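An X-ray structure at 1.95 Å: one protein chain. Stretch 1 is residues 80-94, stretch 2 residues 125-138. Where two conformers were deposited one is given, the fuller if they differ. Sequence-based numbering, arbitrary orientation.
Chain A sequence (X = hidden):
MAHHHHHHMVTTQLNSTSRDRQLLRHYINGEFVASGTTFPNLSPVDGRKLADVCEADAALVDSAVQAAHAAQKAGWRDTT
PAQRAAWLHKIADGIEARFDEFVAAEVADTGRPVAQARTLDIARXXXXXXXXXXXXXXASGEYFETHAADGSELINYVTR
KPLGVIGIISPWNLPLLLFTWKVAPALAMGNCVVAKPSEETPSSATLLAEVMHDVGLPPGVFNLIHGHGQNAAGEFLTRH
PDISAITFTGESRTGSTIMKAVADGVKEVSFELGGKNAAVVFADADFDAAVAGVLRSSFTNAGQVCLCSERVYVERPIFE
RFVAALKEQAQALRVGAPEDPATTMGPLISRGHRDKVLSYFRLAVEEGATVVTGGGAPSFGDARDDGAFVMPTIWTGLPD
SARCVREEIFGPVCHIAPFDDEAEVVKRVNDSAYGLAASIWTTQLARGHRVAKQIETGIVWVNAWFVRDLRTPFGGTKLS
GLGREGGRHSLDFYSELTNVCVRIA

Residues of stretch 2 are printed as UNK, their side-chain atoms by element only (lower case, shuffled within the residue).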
# COMPACT_ATOMS: atom_id res chain seq x y z
N THR A 80 3.38 -3.14 23.07
CA THR A 80 2.63 -3.30 21.82
C THR A 80 2.14 -1.95 21.26
O THR A 80 2.00 -0.99 22.00
CB THR A 80 1.37 -4.15 22.01
OG1 THR A 80 0.50 -3.43 22.90
CG2 THR A 80 1.71 -5.54 22.56
N PRO A 81 1.80 -1.92 19.96
CA PRO A 81 1.23 -0.68 19.42
C PRO A 81 -0.02 -0.24 20.18
O PRO A 81 -0.23 0.97 20.40
CB PRO A 81 0.89 -1.05 17.96
CG PRO A 81 1.89 -2.11 17.61
CD PRO A 81 2.07 -2.91 18.90
N ALA A 82 -0.85 -1.18 20.61
CA ALA A 82 -2.03 -0.79 21.38
C ALA A 82 -1.64 -0.10 22.68
O ALA A 82 -2.23 0.92 23.07
CB ALA A 82 -2.92 -2.03 21.65
N GLN A 83 -0.65 -0.66 23.36
CA GLN A 83 -0.13 -0.08 24.61
C GLN A 83 0.43 1.31 24.37
O GLN A 83 0.22 2.23 25.18
CB GLN A 83 0.93 -0.98 25.24
CG GLN A 83 0.30 -2.27 25.85
CD GLN A 83 1.32 -3.32 26.21
OE1 GLN A 83 2.46 -3.31 25.74
NE2 GLN A 83 0.93 -4.23 27.10
N ARG A 84 1.18 1.45 23.27
CA ARG A 84 1.75 2.78 22.98
C ARG A 84 0.66 3.80 22.65
O ARG A 84 0.69 4.95 23.14
CB ARG A 84 2.74 2.68 21.84
CG ARG A 84 4.08 1.95 22.21
CD ARG A 84 4.66 1.48 20.90
NE ARG A 84 5.72 0.52 21.07
CZ ARG A 84 6.27 -0.17 20.08
NH1 ARG A 84 5.82 -0.01 18.84
NH2 ARG A 84 7.28 -1.02 20.36
N ALA A 85 -0.30 3.37 21.84
CA ALA A 85 -1.38 4.28 21.44
C ALA A 85 -2.11 4.71 22.69
O ALA A 85 -2.50 5.86 22.82
CB ALA A 85 -2.35 3.61 20.39
N ALA A 86 -2.28 3.79 23.63
CA ALA A 86 -2.96 4.19 24.85
C ALA A 86 -2.15 5.21 25.67
O ALA A 86 -2.75 6.10 26.26
CB ALA A 86 -3.29 2.97 25.70
N TRP A 87 -0.83 5.06 25.74
CA TRP A 87 0.00 6.04 26.43
C TRP A 87 -0.15 7.41 25.75
O TRP A 87 -0.30 8.43 26.40
CB TRP A 87 1.48 5.60 26.44
CG TRP A 87 1.84 4.65 27.58
CD1 TRP A 87 2.29 3.35 27.46
CD2 TRP A 87 1.81 4.93 29.00
NE1 TRP A 87 2.51 2.81 28.71
CE2 TRP A 87 2.24 3.76 29.67
CE3 TRP A 87 1.43 6.06 29.76
CZ2 TRP A 87 2.31 3.68 31.07
CZ3 TRP A 87 1.54 5.99 31.16
CH2 TRP A 87 1.97 4.80 31.80
N LEU A 88 -0.10 7.42 24.43
CA LEU A 88 -0.16 8.69 23.70
C LEU A 88 -1.51 9.43 23.90
O LEU A 88 -1.54 10.68 24.09
CB LEU A 88 0.15 8.44 22.22
CG LEU A 88 1.64 8.66 21.87
CD1 LEU A 88 2.58 7.67 22.51
CD2 LEU A 88 1.88 8.71 20.36
N HIS A 89 -2.61 8.67 23.95
CA HIS A 89 -3.88 9.29 24.26
C HIS A 89 -3.93 9.78 25.71
O HIS A 89 -4.54 10.80 25.98
CB HIS A 89 -5.04 8.33 23.98
CG HIS A 89 -5.46 8.31 22.54
ND1 HIS A 89 -6.11 9.37 21.94
CD2 HIS A 89 -5.32 7.36 21.58
CE1 HIS A 89 -6.34 9.07 20.67
NE2 HIS A 89 -5.87 7.86 20.43
N LYS A 90 -3.32 9.05 26.64
CA LYS A 90 -3.27 9.55 28.03
C LYS A 90 -2.52 10.86 28.11
O LYS A 90 -2.88 11.76 28.89
CB LYS A 90 -2.56 8.54 28.95
CG LYS A 90 -3.47 7.43 29.50
CD LYS A 90 -2.67 6.49 30.44
CE LYS A 90 -3.00 5.02 30.19
NZ LYS A 90 -4.25 4.48 30.82
N ILE A 91 -1.43 10.96 27.35
CA ILE A 91 -0.62 12.19 27.33
C ILE A 91 -1.46 13.32 26.75
O ILE A 91 -1.55 14.40 27.30
CB ILE A 91 0.69 11.99 26.53
CG1 ILE A 91 1.61 11.00 27.28
CG2 ILE A 91 1.42 13.33 26.33
CD1 ILE A 91 2.70 10.34 26.39
N ALA A 92 -2.13 13.03 25.63
CA ALA A 92 -3.01 14.02 25.02
C ALA A 92 -4.06 14.51 26.00
O ALA A 92 -4.28 15.72 26.14
CB ALA A 92 -3.66 13.42 23.77
N ASP A 93 -4.69 13.58 26.73
CA ASP A 93 -5.68 13.96 27.75
C ASP A 93 -5.08 14.85 28.84
O ASP A 93 -5.74 15.77 29.34
CB ASP A 93 -6.28 12.69 28.40
CG ASP A 93 -7.19 11.91 27.45
OD1 ASP A 93 -7.53 12.43 26.38
OD2 ASP A 93 -7.52 10.74 27.76
N GLY A 94 -3.85 14.55 29.26
CA GLY A 94 -3.19 15.31 30.32
C GLY A 94 -2.88 16.75 29.93
O GLY A 94 -2.91 17.66 30.79
N UNK A 125 -0.76 20.74 18.99
CA UNK A 125 0.15 20.01 19.87
C UNK A 125 -0.53 18.74 20.40
O UNK A 125 0.07 17.65 20.41
N UNK A 126 -1.79 18.88 20.83
CA UNK A 126 -2.57 17.74 21.33
C UNK A 126 -2.86 16.79 20.20
O UNK A 126 -2.70 15.56 20.36
c UNK A 126 -3.45 19.02 23.27
c UNK A 126 -3.86 18.24 22.03
c UNK A 126 -4.47 19.91 23.90
c UNK A 126 -4.86 17.06 22.33
N UNK A 127 -3.25 17.33 19.04
CA UNK A 127 -3.62 16.50 17.89
C UNK A 127 -2.48 15.60 17.36
O UNK A 127 -2.74 14.50 16.81
c UNK A 127 -4.18 17.41 16.74
N UNK A 128 -1.23 16.06 17.51
CA UNK A 128 -0.06 15.26 17.12
C UNK A 128 -0.05 13.94 17.87
O UNK A 128 0.19 12.89 17.26
c UNK A 128 1.58 17.03 16.33
c UNK A 128 1.26 15.98 17.39
n UNK A 128 2.31 18.10 16.73
o UNK A 128 1.15 16.92 15.18
N UNK A 129 -0.32 14.00 19.19
CA UNK A 129 -0.33 12.75 19.98
C UNK A 129 -1.48 11.82 19.51
O UNK A 129 -1.23 10.62 19.32
c UNK A 129 1.19 14.82 22.28
c UNK A 129 3.38 14.27 23.10
c UNK A 129 0.91 13.48 22.07
c UNK A 129 1.88 12.54 22.37
c UNK A 129 3.13 12.95 22.88
c UNK A 129 2.44 15.21 22.82
c UNK A 129 -0.42 13.05 21.47
N UNK A 130 -2.68 12.37 19.28
CA UNK A 130 -3.83 11.51 18.91
C UNK A 130 -3.64 10.92 17.52
O UNK A 130 -4.00 9.76 17.26
c UNK A 130 -5.36 12.93 20.34
c UNK A 130 -7.12 13.33 23.15
n UNK A 130 -7.43 14.20 24.11
c UNK A 130 -6.80 12.88 20.77
c UNK A 130 -5.16 12.30 18.97
n UNK A 130 -7.08 13.75 21.89
n UNK A 130 -6.86 12.04 23.46
N UNK A 131 -3.06 11.71 16.63
CA UNK A 131 -2.84 11.25 15.28
C UNK A 131 -1.90 10.08 15.19
O UNK A 131 -2.17 9.08 14.53
c UNK A 131 -2.30 12.39 14.41
c UNK A 131 -1.80 11.86 13.06
o UNK A 131 -3.37 13.28 14.17
N UNK A 132 -0.74 10.20 15.82
CA UNK A 132 0.19 9.10 15.75
C UNK A 132 -0.25 7.93 16.59
O UNK A 132 0.13 6.81 16.29
c UNK A 132 3.32 11.95 13.00
c UNK A 132 2.88 12.55 14.17
c UNK A 132 2.35 11.77 15.19
c UNK A 132 2.27 10.39 15.06
c UNK A 132 2.67 9.81 13.87
c UNK A 132 3.21 10.59 12.84
c UNK A 132 1.62 9.55 16.14
N UNK A 133 -1.04 8.15 17.62
CA UNK A 133 -1.64 7.01 18.33
C UNK A 133 -2.51 6.21 17.36
O UNK A 133 -2.38 5.00 17.27
c UNK A 133 -2.43 7.45 19.53
N UNK A 134 -3.37 6.86 16.60
CA UNK A 134 -4.20 6.12 15.64
C UNK A 134 -3.39 5.48 14.48
O UNK A 134 -3.68 4.35 14.07
c UNK A 134 -5.29 7.03 15.13
o UNK A 134 -6.21 6.89 17.36
c UNK A 134 -6.19 7.53 16.27
o UNK A 134 -6.82 8.58 16.10
N UNK A 135 -2.39 6.17 13.96
CA UNK A 135 -1.59 5.55 12.90
C UNK A 135 -0.88 4.24 13.36
O UNK A 135 -0.87 3.24 12.62
c UNK A 135 -0.54 6.54 12.36
c UNK A 135 -1.80 7.12 10.18
c UNK A 135 -1.17 7.66 11.49
c UNK A 135 -0.18 8.78 11.15
N UNK A 136 -0.30 4.22 14.54
CA UNK A 136 0.49 3.05 14.93
C UNK A 136 -0.47 1.89 15.20
O UNK A 136 -0.12 0.75 14.97
c UNK A 136 2.72 2.61 16.04
c UNK A 136 0.73 2.96 17.48
c UNK A 136 1.40 3.35 16.17
N UNK A 137 -1.69 2.21 15.65
CA UNK A 137 -2.62 1.14 15.99
C UNK A 137 -3.07 0.40 14.74
O UNK A 137 -3.32 -0.80 14.77
c UNK A 137 -3.82 1.69 16.77
n UNK A 137 -6.72 3.28 17.40
c UNK A 137 -6.14 3.52 18.58
n UNK A 137 -5.51 2.54 19.21
c UNK A 137 -4.14 0.82 17.96
n UNK A 137 -6.19 4.74 19.11
c UNK A 137 -5.41 1.16 18.74
N UNK A 138 -3.19 1.09 13.62
CA UNK A 138 -3.67 0.45 12.41
C UNK A 138 -2.53 -0.00 11.49
O UNK A 138 -2.77 -0.80 10.61
c UNK A 138 -5.88 1.70 12.41
c UNK A 138 -4.64 1.36 11.59
o UNK A 138 -3.99 2.59 11.21

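Position 125 has no side-chain atoms and touches nothing on stretch 1; it is glycine, G125. Position 126 carries four carbons, forked at the first, one arm two carbons long, and it meets A92. It is isoleucine, an apolar fit for a buried site: I126 CG2 lies 4.1 Å from A92 CB. Position 127 has a single carbon pointing away from the first helix: alanine, A127. At 128 two carbons end in one oxygen and one nitrogen, out of reach of stretch 1; this is asparagine, and N128 ND2 is hydrogen-bonded elsewhere in the structure. Stretch 1 does not constrain 125, 127 or 128.

Position 129 has one carbon followed by a six-carbon ring without oxygen, directed toward L88, I91 and A92, so it is phenylalanine. The flat ring of F129 offers two kinds of surface: I91 CG2 sits over one face in a CH-pi contact, 3.9 Å from F129 CE1, while L88 CG approaches the edge, 3.9 Å from F129 CD1. Position 130 shows three carbons, a nitrogen, and a carbon bearing two more nitrogens, near H89, A92 and D93: arginine. The guanidinium suits a place with two acceptors, since one planar group can reach both with its edge. R130 NH2 lies 2.9 Å from D93 OD1 in a salt bridge, and R130 NH1 donates to H89 ND1 at 3.2 Å; A92 CB packs over one face.

Position 131, a carbon carrying one oxygen and one carbon, points away and is threonine; T131 OG1 donates to A127 O at 3.0 Å, returning the hydroxyl to its own helix. Position 132 has a carbon and a six-carbon ring, and touches L88: phenylalanine. The end of F132 leads away, so the contact falls to its base, F132 CB lying 4.3 Å from L88 CD2. Position 133 has one carbon, facing A85, L88 and H89. It is alanine, and its small size suits the tight spacing: A133 CB is 3.9 Å from A85 CB.

Position 134 has two carbons, the second carrying two oxygens, near H89: aspartate. D134 OD1 accepts from H89 NE2 at 3.2 Å. Position 135, four carbons forked at the second, lies out of reach; it is leucine, L135, unconstrained by stretch 1. Position 136, one carbon carrying two others, faces P81 and A85 with a small apolar surface; it is valine, V136 CG1 resting 4.0 Å from P81 CB. Position 137 shows three carbons, a nitrogen, and a carbon bearing two more nitrogens, near A85 and H89: arginine. Its long chain brings its end nearer, and R137 NH2 forms a salt bridge to D134 OD1 at 2.8 Å. Position 138, one carbon carrying an oxygen and a carbon, points away: threonine, T138, equally unconstrained.

The helices run nearly antiparallel, at 165°, their axes approaching to 8.3 Å. A85 and A133 suit this close approach, and L88, I91 and F129 pack together. H89 fits as a knob among A133, R130, D134 and R137, accepting through ND1 and donating through NE2. With the D93–R130 salt bridge, this polar network joins the helices.

Stretch 2 (125-138) GIANFRTFADLVRT
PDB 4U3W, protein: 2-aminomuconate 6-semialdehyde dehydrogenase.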